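Local coordinates for ABC transporter substrate-binding protein (Staphylococcus aureus subsp. aureus NCTC 8325, PDB 3UN6) that binds zinc and probably serves as the substrate-binding component of an ABC-type import system, its natural substrate being unestablished, at residues G141-H144 with T148-L151; G199-K204 with R269-Q274; D243-G248 with S316-A321; L284-S289 with P307-F312. One frame throughout, in Å; residues are numbered along the deposited sequence.

Interaction 1: G141-H144 with T148-L151; sequences GIPH and THYL. With PO4 (phosphate ion), chain F.
With chi1 at -50°, His149 sets its imidazole anti to its own carbonyl carbon, and this brings one face of the ring against Pro143. The contact lies at the strand-to-helix turn of a beta-alpha-beta unit, where strand 138-142 ends and helix 148-159 begins. Pro143 meets His149 at about a right angle. Its CG sits over one face of the imidazole, offset toward the rim, in a CH-pi contact 3.7 Å from the ring centroid. The nearest ring atom is ND1, 3.4 Å from Pro143 CG. ND1 is buried here and has no polar partner in the model. The other ring nitrogen, NE2, is held by Asn118 OD1, which helps fix the rotation of the ring.

Ile142 adds the apolar part. It lies beside Tyr150, pointing the same way, and its CD1 comes 4.1 Å from Tyr150 CB. Its CG2 packs near the helix backbone, 4.1 Å from Tyr150 N. Tyr150 also stacks edge-to-face with Tyr169 of the next strand in the unit.

The zinc site is close by. The side chain of His149 lies about 4 Å, nearest atoms, from that of the zinc ligand Cys220. His144 turns away from the helix toward a phosphate ion, probably from the crystallisation liquor, which Arg145 also holds. The imidazole meets it with its edge: His144 NE2 donates to phosphate O2 at 2.6 Å, with an N-H...O angle of 171°.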
loop_
_atom_site.group_PDB
_atom_site.type_symbol
_atom_site.label_atom_id
_atom_site.label_comp_id
_atom_site.label_asym_id
_atom_site.label_seq_id
_atom_site.Cartn_x
_atom_site.Cartn_y
_atom_site.Cartn_z
ATOM N N GLY A 141 8.479 13.433 3.889
ATOM C CA GLY A 141 8.347 12.196 4.637
ATOM C C GLY A 141 7.832 11.136 3.664
ATOM O O GLY A 141 7.005 11.439 2.796
ATOM N N ILE A 142 8.387 9.927 3.740
ATOM C CA ILE A 142 7.907 8.778 2.938
ATOM C C ILE A 142 7.825 7.586 3.895
ATOM O O ILE A 142 8.493 7.572 4.930
ATOM C CB ILE A 142 8.809 8.458 1.682
ATOM C CG1 ILE A 142 10.295 8.322 2.087
ATOM C CG2 ILE A 142 8.639 9.549 0.641
ATOM C CD1 ILE A 142 11.257 7.825 0.987
ATOM N N PRO A 143 6.986 6.590 3.578
ATOM C CA PRO A 143 6.867 5.456 4.510
ATOM C C PRO A 143 8.082 4.504 4.561
ATOM O O PRO A 143 8.318 3.835 5.571
ATOM C CB PRO A 143 5.600 4.728 4.028
ATOM C CG PRO A 143 5.016 5.566 2.961
ATOM C CD PRO A 143 6.057 6.486 2.451
ATOM N N HIS A 144 8.828 4.450 3.472
ATOM C CA HIS A 144 10.018 3.621 3.350
ATOM C C HIS A 144 10.745 4.071 2.081
ATOM O O HIS A 144 10.114 4.577 1.152
ATOM C CB HIS A 144 9.645 2.131 3.204
ATOM C CG HIS A 144 10.769 1.198 3.525
ATOM N ND1 HIS A 144 11.760 0.877 2.621
ATOM C CD2 HIS A 144 11.078 0.543 4.670
ATOM C CE1 HIS A 144 12.626 0.058 3.197
ATOM N NE2 HIS A 144 12.233 -0.162 4.440
ATOM N N THR A 148 6.329 3.268 -3.559
ATOM C CA THR A 148 5.727 3.991 -4.676
ATOM C C THR A 148 5.664 5.497 -4.345
ATOM O O THR A 148 5.653 6.336 -5.220
ATOM C CB THR A 148 4.332 3.416 -4.955
ATOM O OG1 THR A 148 4.487 2.088 -5.450
ATOM C CG2 THR A 148 3.507 4.259 -5.996
ATOM N N HIS A 149 5.634 5.809 -3.060
ATOM C CA HIS A 149 5.604 7.191 -2.574
ATOM C C HIS A 149 6.859 7.929 -2.977
ATOM O O HIS A 149 6.773 9.051 -3.470
ATOM C CB HIS A 149 5.395 7.174 -1.062
ATOM C CG HIS A 149 4.246 6.319 -0.667
ATOM N ND1 HIS A 149 4.399 4.989 -0.318
ATOM C CD2 HIS A 149 2.912 6.559 -0.685
ATOM C CE1 HIS A 149 3.209 4.467 -0.087
ATOM N NE2 HIS A 149 2.290 5.397 -0.297
ATOM N N TYR A 150 8.026 7.303 -2.793
ATOM C CA TYR A 150 9.290 7.877 -3.268
ATOM C C TYR A 150 9.216 8.124 -4.789
ATOM O O TYR A 150 9.621 9.175 -5.275
ATOM C CB TYR A 150 10.468 6.935 -2.979
ATOM C CG TYR A 150 11.772 7.330 -3.646
ATOM C CD1 TYR A 150 12.222 6.698 -4.803
ATOM C CD2 TYR A 150 12.542 8.377 -3.133
ATOM C CE1 TYR A 150 13.426 7.080 -5.404
ATOM C CE2 TYR A 150 13.714 8.747 -3.715
ATOM C CZ TYR A 150 14.157 8.110 -4.849
ATOM O OH TYR A 150 15.339 8.527 -5.391
ATOM N N LEU A 151 8.708 7.149 -5.524
ATOM C CA LEU A 151 8.606 7.265 -6.976
ATOM C C LEU A 151 7.648 8.374 -7.397
ATOM O O LEU A 151 7.926 9.116 -8.327
ATOM C CB LEU A 151 8.163 5.929 -7.603
ATOM C CG LEU A 151 9.087 4.746 -7.274
ATOM C CD1 LEU A 151 8.500 3.439 -7.841
ATOM C CD2 LEU A 151 10.514 4.977 -7.782
HETATM P P PO4 F . 14.782 -0.908 6.783
HETATM O O1 PO4 F . 14.509 0.574 6.806
HETATM O O2 PO4 F . 13.687 -1.642 6.054
HETATM O O3 PO4 F . 16.069 -1.177 6.044
HETATM O O4 PO4 F . 14.915 -1.386 8.206
#

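Interaction 2: G199-K204 with R269-Q274; sequences GEKLGK and RDVLTQ
A helix-to-helix contact at the surface of what is probably a type 2 periplasmic-binding-protein fold, as the family indicates, joins the C-terminal end of helix 195-201 to the first turns of helix 269-277. Here Lys201 reaches across to Asp270. The backbones come nearest at Lys201 and Val271, whose CA atoms are 7.8 Å apart. Lys201 starts out anti to its backbone nitrogen and stays extended as far as CE. A bend at the last torsion, chi4 80°, then turns the ammonium group to the carboxylate. The salt bridge runs from Lys201 NZ to Asp270 OD2 at 2.8 Å. Asp270 OD1 is almost as near, at 3.0 Å from the same Lys201 NZ, so the ammonium group faces both oxygens. Ser268 OG is hydrogen-bonded to both Lys201 NZ and Asp270 OD2, which links the two charges just before the second helix.

Closer to the backbone, the aliphatic part of Lys201 crosses Val271 at about a right angle. Lys201 CD packs 3.7 Å from Val271 CG2. Val271 is buried, and it also touches Ala197 one turn earlier on the first helix.

Beside the salt bridge, Glu200, the residue before Lys201, faces Gln274, one turn on from Asp270. The planes of the carboxylate and the amide are 68° apart. Glu200 OE2 is taken by Thr207 OG1, while OE1 is turned to the amide. The link across is weak: Gln274 NE2 donates to Glu200 OE1 at 3.4 Å, with an N-H...O angle of 161°.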
loop_
_atom_site.group_PDB
_atom_site.type_symbol
_atom_site.label_atom_id
_atom_site.label_comp_id
_atom_site.label_asym_id
_atom_site.label_seq_id
_atom_site.Cartn_x
_atom_site.Cartn_y
_atom_site.Cartn_z
ATOM N N GLY A 199 -3.824 14.342 8.119
ATOM C CA GLY A 199 -2.999 15.554 8.134
ATOM C C GLY A 199 -3.836 16.829 8.004
ATOM O O GLY A 199 -3.554 17.845 8.653
ATOM N N GLU A 200 -4.875 16.782 7.176
ATOM C CA GLU A 200 -5.745 17.939 7.006
ATOM C C GLU A 200 -6.532 18.197 8.270
ATOM O O GLU A 200 -6.622 19.322 8.707
ATOM C CB GLU A 200 -6.721 17.746 5.849
ATOM C CG GLU A 200 -6.067 17.691 4.498
ATOM C CD GLU A 200 -7.073 17.785 3.358
ATOM O OE1 GLU A 200 -8.262 17.458 3.571
ATOM O OE2 GLU A 200 -6.675 18.178 2.239
ATOM N N LYS A 201 -7.109 17.136 8.837
ATOM C CA LYS A 201 -7.910 17.220 10.070
ATOM C C LYS A 201 -7.026 17.581 11.257
ATOM O O LYS A 201 -7.292 18.540 11.960
ATOM C CB LYS A 201 -8.590 15.867 10.350
ATOM C CG LYS A 201 -9.667 15.836 11.486
ATOM C CD LYS A 201 -9.837 14.404 12.045
ATOM C CE LYS A 201 -11.164 14.162 12.793
ATOM N NZ LYS A 201 -12.338 13.915 11.858
ATOM N N LEU A 202 -5.984 16.788 11.495
ATOM C CA LEU A 202 -5.096 17.033 12.620
ATOM C C LEU A 202 -4.195 18.178 12.319
ATOM O O LEU A 202 -3.111 18.023 11.745
ATOM C CB LEU A 202 -4.259 15.822 12.982
ATOM C CG LEU A 202 -4.966 14.749 13.781
ATOM C CD1 LEU A 202 -3.941 13.684 14.166
ATOM C CD2 LEU A 202 -5.619 15.338 15.009
ATOM N N GLY A 203 -4.661 19.348 12.708
ATOM C CA GLY A 203 -3.910 20.532 12.501
ATOM C C GLY A 203 -3.872 20.963 11.051
ATOM O O GLY A 203 -4.906 21.050 10.374
ATOM N N LYS A 204 -2.654 21.147 10.562
ATOM C CA LYS A 204 -2.433 21.791 9.301
ATOM C C LYS A 204 -1.650 20.990 8.239
ATOM O O LYS A 204 -0.429 20.768 8.353
ATOM C CB LYS A 204 -1.740 23.113 9.651
ATOM C CG LYS A 204 -2.551 23.896 10.727
ATOM C CD LYS A 204 -1.795 25.006 11.458
ATOM C CE LYS A 204 -2.685 25.590 12.572
ATOM N NZ LYS A 204 -2.002 26.614 13.418
ATOM N N ARG A 269 -15.360 8.723 10.658
ATOM C CA ARG A 269 -16.047 8.427 9.418
ATOM C C ARG A 269 -15.732 9.485 8.342
ATOM O O ARG A 269 -15.607 9.163 7.157
ATOM C CB ARG A 269 -17.556 8.324 9.672
ATOM C CG ARG A 269 -18.314 7.804 8.484
ATOM C CD ARG A 269 -19.823 7.682 8.720
ATOM N NE ARG A 269 -20.398 7.068 7.526
ATOM C CZ ARG A 269 -20.436 5.763 7.286
ATOM N NH1 ARG A 269 -19.979 4.882 8.182
ATOM N NH2 ARG A 269 -20.936 5.327 6.142
ATOM N N ASP A 270 -15.591 10.743 8.741
ATOM C CA ASP A 270 -15.283 11.765 7.736
ATOM C C ASP A 270 -13.909 11.546 7.110
ATOM O O ASP A 270 -13.775 11.689 5.914
ATOM C CB ASP A 270 -15.425 13.178 8.281
ATOM C CG ASP A 270 -14.530 13.448 9.463
ATOM O OD1 ASP A 270 -14.822 14.417 10.204
ATOM O OD2 ASP A 270 -13.546 12.703 9.667
ATOM N N VAL A 271 -12.902 11.229 7.923
ATOM C CA VAL A 271 -11.565 10.922 7.411
ATOM C C VAL A 271 -11.580 9.684 6.510
ATOM O O VAL A 271 -10.894 9.666 5.501
ATOM C CB VAL A 271 -10.543 10.730 8.560
ATOM C CG1 VAL A 271 -9.262 9.971 8.092
ATOM C CG2 VAL A 271 -10.209 12.089 9.171
ATOM N N LEU A 272 -12.383 8.673 6.857
ATOM C CA LEU A 272 -12.402 7.420 6.096
ATOM C C LEU A 272 -13.270 7.501 4.820
ATOM O O LEU A 272 -13.011 6.772 3.854
ATOM C CB LEU A 272 -12.794 6.239 6.995
ATOM C CG LEU A 272 -11.745 5.926 8.080
ATOM C CD1 LEU A 272 -12.342 4.998 9.112
ATOM C CD2 LEU A 272 -10.445 5.336 7.469
ATOM N N THR A 273 -14.265 8.392 4.820
ATOM C CA THR A 273 -15.076 8.636 3.619
ATOM C C THR A 273 -14.176 9.291 2.573
ATOM O O THR A 273 -14.146 8.875 1.418
ATOM C CB THR A 273 -16.283 9.509 3.932
ATOM O OG1 THR A 273 -17.097 8.814 4.880
ATOM C CG2 THR A 273 -17.106 9.767 2.667
ATOM N N GLN A 274 -13.418 10.308 2.980
ATOM C CA GLN A 274 -12.465 10.938 2.069
ATOM C C GLN A 274 -11.439 9.899 1.553
ATOM O O GLN A 274 -11.129 9.846 0.355
ATOM C CB GLN A 274 -11.753 12.097 2.778
ATOM C CG GLN A 274 -10.650 12.768 1.950
ATOM C CD GLN A 274 -10.140 14.019 2.635
ATOM O OE1 GLN A 274 -10.881 14.671 3.355
ATOM N NE2 GLN A 274 -8.893 14.358 2.411
#

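Interaction 3: D243-G248 with S316-A321; sequences DYKKSG and SLYKEA
Along 316-321, Tyr318 is the first residue to meet segment 243-248, and it does so with a ring face. Lys245, fully extended, crosses it at about a right angle. Lys245 CD lies over the centre of the ring, 3.8 Å from the centroid, in a CH-pi contact. The ammonium group has moved past the centre, with NZ 4.7 Å from the Tyr318 centroid in an off-centre cation-pi contact. The Tyr318 hydroxyl accepts a hydrogen bond from Leu284 N. It donates to a water at 2.5 Å, and that water donates to Lys245 O at 2.8 Å. The Tyr318 carbonyl takes the first bond from the lysine, with NZ 2.8 Å from Tyr318 O and nearly in line with the C=O bond.

At Ala321 the chain leaves the helix. Its CB packs 3.6 Å from Lys245 CD. Its carbonyl takes the second bond, Lys245 NZ to Ala321 O at 2.6 Å, tilted 30° from the carbonyl plane. Two carbonyls thus grip the ammonium group of this buried lysine. Both lie at the C-terminal end of helix 316-320, where the helix dipole would probably favour a positive charge. The motif is helix-to-helix packing of 234-250 with 316-320.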
loop_
_atom_site.group_PDB
_atom_site.type_symbol
_atom_site.label_atom_id
_atom_site.label_comp_id
_atom_site.label_asym_id
_atom_site.label_seq_id
_atom_site.Cartn_x
_atom_site.Cartn_y
_atom_site.Cartn_z
ATOM N N ASP A 243 -11.605 -15.896 -1.430
ATOM C CA ASP A 243 -12.398 -15.030 -0.588
ATOM C C ASP A 243 -11.927 -13.601 -0.781
ATOM O O ASP A 243 -12.722 -12.682 -0.840
ATOM C CB ASP A 243 -12.298 -15.462 0.869
ATOM C CG ASP A 243 -12.922 -16.814 1.099
ATOM O OD1 ASP A 243 -13.768 -17.205 0.252
ATOM O OD2 ASP A 243 -12.579 -17.467 2.103
ATOM N N TYR A 244 -10.621 -13.441 -0.896
ATOM C CA TYR A 244 -10.006 -12.147 -1.145
ATOM C C TYR A 244 -10.499 -11.556 -2.477
ATOM O O TYR A 244 -10.786 -10.366 -2.557
ATOM C CB TYR A 244 -8.475 -12.316 -1.127
ATOM C CG TYR A 244 -7.672 -11.031 -1.218
ATOM C CD1 TYR A 244 -7.268 -10.370 -0.076
ATOM C CD2 TYR A 244 -7.297 -10.507 -2.455
ATOM C CE1 TYR A 244 -6.537 -9.201 -0.146
ATOM C CE2 TYR A 244 -6.552 -9.351 -2.537
ATOM C CZ TYR A 244 -6.185 -8.694 -1.370
ATOM O OH TYR A 244 -5.445 -7.535 -1.436
ATOM N N LYS A 245 -10.615 -12.394 -3.511
ATOM C CA LYS A 245 -11.055 -11.940 -4.836
ATOM C C LYS A 245 -12.515 -11.461 -4.794
ATOM O O LYS A 245 -12.835 -10.375 -5.277
ATOM C CB LYS A 245 -10.849 -13.045 -5.861
ATOM C CG LYS A 245 -11.280 -12.679 -7.262
ATOM C CD LYS A 245 -10.733 -13.678 -8.252
ATOM C CE LYS A 245 -11.117 -13.309 -9.678
ATOM N NZ LYS A 245 -10.525 -14.276 -10.642
ATOM N N LYS A 246 -13.389 -12.276 -4.199
ATOM C CA LYS A 246 -14.792 -11.919 -4.027
ATOM C C LYS A 246 -14.906 -10.580 -3.272
ATOM O O LYS A 246 -15.682 -9.688 -3.665
ATOM C CB LYS A 246 -15.528 -13.007 -3.238
ATOM C CG LYS A 246 -15.548 -14.402 -3.869
ATOM C CD LYS A 246 -16.349 -15.390 -2.997
ATOM C CE LYS A 246 -16.343 -16.822 -3.549
ATOM N NZ LYS A 246 -16.895 -16.928 -4.923
ATOM N N SER A 247 -14.111 -10.444 -2.198
ATOM C CA SER A 247 -14.123 -9.242 -1.358
ATOM C C SER A 247 -13.755 -7.992 -2.140
ATOM O O SER A 247 -14.347 -6.922 -1.943
ATOM C CB SER A 247 -13.167 -9.402 -0.169
ATOM O OG SER A 247 -13.635 -10.418 0.703
ATOM N N GLY A 248 -12.795 -8.151 -3.041
ATOM C CA GLY A 248 -12.313 -7.060 -3.870
ATOM C C GLY A 248 -13.406 -6.405 -4.677
ATOM O O GLY A 248 -13.412 -5.186 -4.837
ATOM N N SER A 316 -1.421 -17.313 -10.606
ATOM C CA SER A 316 -2.384 -18.424 -10.819
ATOM C C SER A 316 -3.549 -18.483 -9.818
ATOM O O SER A 316 -4.692 -18.758 -10.195
ATOM C CB SER A 316 -1.665 -19.787 -10.858
ATOM O OG SER A 316 -0.983 -20.044 -9.630
ATOM N N LEU A 317 -3.268 -18.243 -8.542
ATOM C CA LEU A 317 -4.306 -18.327 -7.500
ATOM C C LEU A 317 -5.443 -17.345 -7.731
ATOM O O LEU A 317 -6.612 -17.712 -7.615
ATOM C CB LEU A 317 -3.716 -18.159 -6.081
ATOM C CG LEU A 317 -3.122 -19.410 -5.371
ATOM C CD1 LEU A 317 -1.941 -19.998 -6.110
ATOM C CD2 LEU A 317 -2.728 -19.087 -3.922
ATOM N N TYR A 318 -5.106 -16.111 -8.087
ATOM C CA TYR A 318 -6.119 -15.101 -8.312
ATOM C C TYR A 318 -6.852 -15.340 -9.627
ATOM O O TYR A 318 -8.059 -15.150 -9.700
ATOM C CB TYR A 318 -5.506 -13.693 -8.272
ATOM C CG TYR A 318 -6.539 -12.604 -8.294
ATOM C CD1 TYR A 318 -7.101 -12.132 -7.105
ATOM C CD2 TYR A 318 -6.972 -12.062 -9.486
ATOM C CE1 TYR A 318 -8.049 -11.153 -7.113
ATOM C CE2 TYR A 318 -7.940 -11.057 -9.501
ATOM C CZ TYR A 318 -8.470 -10.611 -8.316
ATOM O OH TYR A 318 -9.443 -9.633 -8.302
ATOM N N LYS A 319 -6.127 -15.762 -10.660
ATOM C CA LYS A 319 -6.748 -16.033 -11.953
ATOM C C LYS A 319 -7.718 -17.208 -11.866
ATOM O O LYS A 319 -8.818 -17.138 -12.393
ATOM C CB LYS A 319 -5.680 -16.317 -13.017
ATOM C CG LYS A 319 -6.244 -16.912 -14.287
ATOM C CD LYS A 319 -5.158 -17.252 -15.259
ATOM C CE LYS A 319 -5.734 -17.890 -16.519
ATOM N NZ LYS A 319 -4.670 -18.167 -17.532
ATOM N N GLU A 320 -7.321 -18.280 -11.191
ATOM C CA GLU A 320 -8.182 -19.466 -11.066
ATOM C C GLU A 320 -9.372 -19.238 -10.141
ATOM O O GLU A 320 -10.388 -19.898 -10.288
ATOM C CB GLU A 320 -7.403 -20.668 -10.553
ATOM C CG GLU A 320 -6.293 -21.132 -11.467
ATOM C CD GLU A 320 -5.506 -22.280 -10.855
ATOM O OE1 GLU A 320 -6.052 -22.968 -9.953
ATOM O OE2 GLU A 320 -4.347 -22.491 -11.279
ATOM N N ALA A 321 -9.233 -18.327 -9.185
ATOM C CA ALA A 321 -10.322 -18.033 -8.257
ATOM C C ALA A 321 -11.480 -17.453 -9.055
ATOM O O ALA A 321 -11.269 -16.638 -9.964
ATOM C CB ALA A 321 -9.879 -17.051 -7.176
HETATM O O HOH W 1 -10.824 -8.835 -6.402
#

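Interaction 4: L284-S289 with P307-F312; sequences LTIKPS and PAYDDF
The two backbones come nearest at Pro288 and Tyr309, with CA atoms 6.9 Å apart, where helix 288-300 and the short helix 309-312 each begin. Tyr309 carries the contact. Its ring stands anti to the backbone nitrogen, chi1 -171°, which sends the hydroxyl across to the chain just before helix 288-300. There Tyr309 OH donates to Ile286 O at 2.7 Å. The bond is close to straight at the acceptor, with a C=O...O angle of 166°. The carbonyl oxygen lies at the edge of the ring and in its plane.

Two side chains pack on the same tyrosine. Pro288 lies over one face, offset toward the rim, and its CG is 4.1 Å from Tyr309 CZ. The backbone of Pro288 is closer still, with its CA 3.7 Å from Tyr309 CE1. Ile286 comes in obliquely through its methyl branch, CG2, 4.2 Å from Tyr309 CE1. The hydroxyl is tied to Ile286, while the ring rests against Pro288, the first residue of helix 288-300.

The contact joins the two ends of a segment built around helix 288-300. Ile286 packs on Tyr219 and on Ala109 of strand 108-110. Phe312 touches Ala109 too and reaches Ile94, Ala97 and Met98 of helix 94-102, so both segments border the same edge strand and helix 309-312 lies against helix 94-102.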
loop_
_atom_site.group_PDB
_atom_site.type_symbol
_atom_site.label_atom_id
_atom_site.label_comp_id
_atom_site.label_asym_id
_atom_site.label_seq_id
_atom_site.Cartn_x
_atom_site.Cartn_y
_atom_site.Cartn_z
ATOM N N LEU A 284 -8.170 -7.151 -8.838
ATOM C CA LEU A 284 -6.905 -6.983 -8.169
ATOM C C LEU A 284 -5.785 -7.845 -8.792
ATOM O O LEU A 284 -4.807 -8.193 -8.129
ATOM C CB LEU A 284 -7.079 -7.263 -6.662
ATOM C CG LEU A 284 -8.048 -6.351 -5.917
ATOM C CD1 LEU A 284 -8.204 -6.790 -4.437
ATOM C CD2 LEU A 284 -7.607 -4.898 -5.970
ATOM N N THR A 285 -5.925 -8.186 -10.070
ATOM C CA THR A 285 -4.876 -8.922 -10.786
ATOM C C THR A 285 -3.603 -8.066 -10.825
ATOM O O THR A 285 -3.672 -6.858 -11.101
ATOM C CB THR A 285 -5.284 -9.150 -12.233
ATOM O OG1 THR A 285 -6.493 -9.908 -12.281
ATOM C CG2 THR A 285 -4.188 -9.921 -13.031
ATOM N N ILE A 286 -2.457 -8.671 -10.546
ATOM C CA ILE A 286 -1.185 -7.991 -10.719
ATOM C C ILE A 286 -0.826 -8.195 -12.195
ATOM O O ILE A 286 -0.368 -9.264 -12.597
ATOM C CB ILE A 286 -0.067 -8.577 -9.866
ATOM C CG1 ILE A 286 -0.374 -8.394 -8.368
ATOM C CG2 ILE A 286 1.240 -7.891 -10.219
ATOM C CD1 ILE A 286 0.703 -9.023 -7.435
ATOM N N LYS A 287 -1.080 -7.196 -13.008
ATOM C CA LYS A 287 -0.850 -7.330 -14.433
ATOM C C LYS A 287 0.606 -7.105 -14.791
ATOM O O LYS A 287 1.306 -6.295 -14.150
ATOM C CB LYS A 287 -1.752 -6.385 -15.223
ATOM C CG LYS A 287 -3.223 -6.674 -15.052
ATOM C CD LYS A 287 -4.040 -5.749 -15.902
ATOM C CE LYS A 287 -5.505 -5.802 -15.543
ATOM N NZ LYS A 287 -6.289 -4.883 -16.440
ATOM N N PRO A 288 1.089 -7.843 -15.790
ATOM C CA PRO A 288 2.470 -7.666 -16.214
ATOM C C PRO A 288 2.807 -6.201 -16.542
ATOM O O PRO A 288 3.867 -5.693 -16.153
ATOM C CB PRO A 288 2.553 -8.522 -17.475
ATOM C CG PRO A 288 1.557 -9.637 -17.240
ATOM C CD PRO A 288 0.431 -8.989 -16.454
ATOM N N SER A 289 1.896 -5.514 -17.220
ATOM C CA SER A 289 2.137 -4.129 -17.612
ATOM C C SER A 289 2.323 -3.231 -16.389
ATOM O O SER A 289 3.251 -2.405 -16.327
ATOM C CB SER A 289 0.986 -3.630 -18.508
ATOM O OG SER A 289 -0.256 -3.734 -17.816
ATOM N N PRO A 307 13.295 -8.049 -9.280
ATOM C CA PRO A 307 13.091 -9.408 -9.729
ATOM C C PRO A 307 12.112 -9.443 -10.914
ATOM O O PRO A 307 11.246 -8.567 -11.040
ATOM C CB PRO A 307 12.497 -10.087 -8.498
ATOM C CG PRO A 307 11.782 -9.022 -7.800
ATOM C CD PRO A 307 12.591 -7.779 -8.018
ATOM N N ALA A 308 12.267 -10.437 -11.782
ATOM C CA ALA A 308 11.374 -10.606 -12.927
ATOM C C ALA A 308 9.963 -10.990 -12.464
ATOM O O ALA A 308 9.789 -11.546 -11.393
ATOM C CB ALA A 308 11.930 -11.691 -13.860
ATOM N N TYR A 309 8.969 -10.716 -13.298
ATOM C CA TYR A 309 7.576 -11.058 -13.001
ATOM C C TYR A 309 7.384 -12.516 -12.518
ATOM O O TYR A 309 6.781 -12.763 -11.453
ATOM C CB TYR A 309 6.709 -10.777 -14.233
ATOM C CG TYR A 309 5.233 -10.897 -13.983
ATOM C CD1 TYR A 309 4.486 -9.810 -13.565
ATOM C CD2 TYR A 309 4.588 -12.085 -14.182
ATOM C CE1 TYR A 309 3.129 -9.922 -13.343
ATOM C CE2 TYR A 309 3.242 -12.215 -13.964
ATOM C CZ TYR A 309 2.516 -11.137 -13.543
ATOM O OH TYR A 309 1.180 -11.290 -13.340
ATOM N N ASP A 310 7.911 -13.477 -13.278
ATOM C CA ASP A 310 7.768 -14.907 -12.933
ATOM C C ASP A 310 8.494 -15.321 -11.640
ATOM O O ASP A 310 8.180 -16.346 -11.055
ATOM C CB ASP A 310 8.194 -15.792 -14.102
ATOM C CG ASP A 310 7.201 -15.750 -15.262
ATOM O OD1 ASP A 310 6.026 -15.412 -15.025
ATOM O OD2 ASP A 310 7.576 -16.073 -16.400
ATOM N N ASP A 311 9.445 -14.529 -11.181
ATOM C CA ASP A 311 10.135 -14.859 -9.954
ATOM C C ASP A 311 9.459 -14.268 -8.736
ATOM O O ASP A 311 9.622 -14.788 -7.631
ATOM C CB ASP A 311 11.565 -14.367 -10.011
ATOM C CG ASP A 311 12.380 -15.077 -11.076
ATOM O OD1 ASP A 311 12.151 -16.294 -11.292
ATOM O OD2 ASP A 311 13.252 -14.417 -11.689
ATOM N N PHE A 312 8.702 -13.188 -8.930
ATOM C CA PHE A 312 8.061 -12.473 -7.819
ATOM C C PHE A 312 6.563 -12.735 -7.740
ATOM O O PHE A 312 6.018 -12.973 -6.668
ATOM C CB PHE A 312 8.339 -10.974 -8.001
ATOM C CG PHE A 312 7.723 -10.088 -6.958
ATOM C CD1 PHE A 312 8.179 -10.108 -5.644
ATOM C CD2 PHE A 312 6.727 -9.201 -7.296
ATOM C CE1 PHE A 312 7.613 -9.290 -4.689
ATOM C CE2 PHE A 312 6.166 -8.371 -6.339
ATOM C CZ PHE A 312 6.603 -8.415 -5.044
#

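Overall arrangement
Interaction 1 comes first along the chain and closes a very short loop, with three residues between its segments, inside one beta-alpha-beta unit. Interaction 2 then joins helix 195-201 to helix 269-277 across 64 residues. Interaction 3 opens within that span, at 243-248, and closes beyond it, so interactions 2 and 3 cross. Interaction 4 is nested inside the loop of interaction 3 and brackets helix 288-300. Interactions 3 and 4 touch, through Tyr318 and Tyr244 against Leu284 and Thr285, and join the C-terminal helices to helix 234-250. Interactions 2 and 4 lie on opposite sides of the chain's centre, as do 1 and 3.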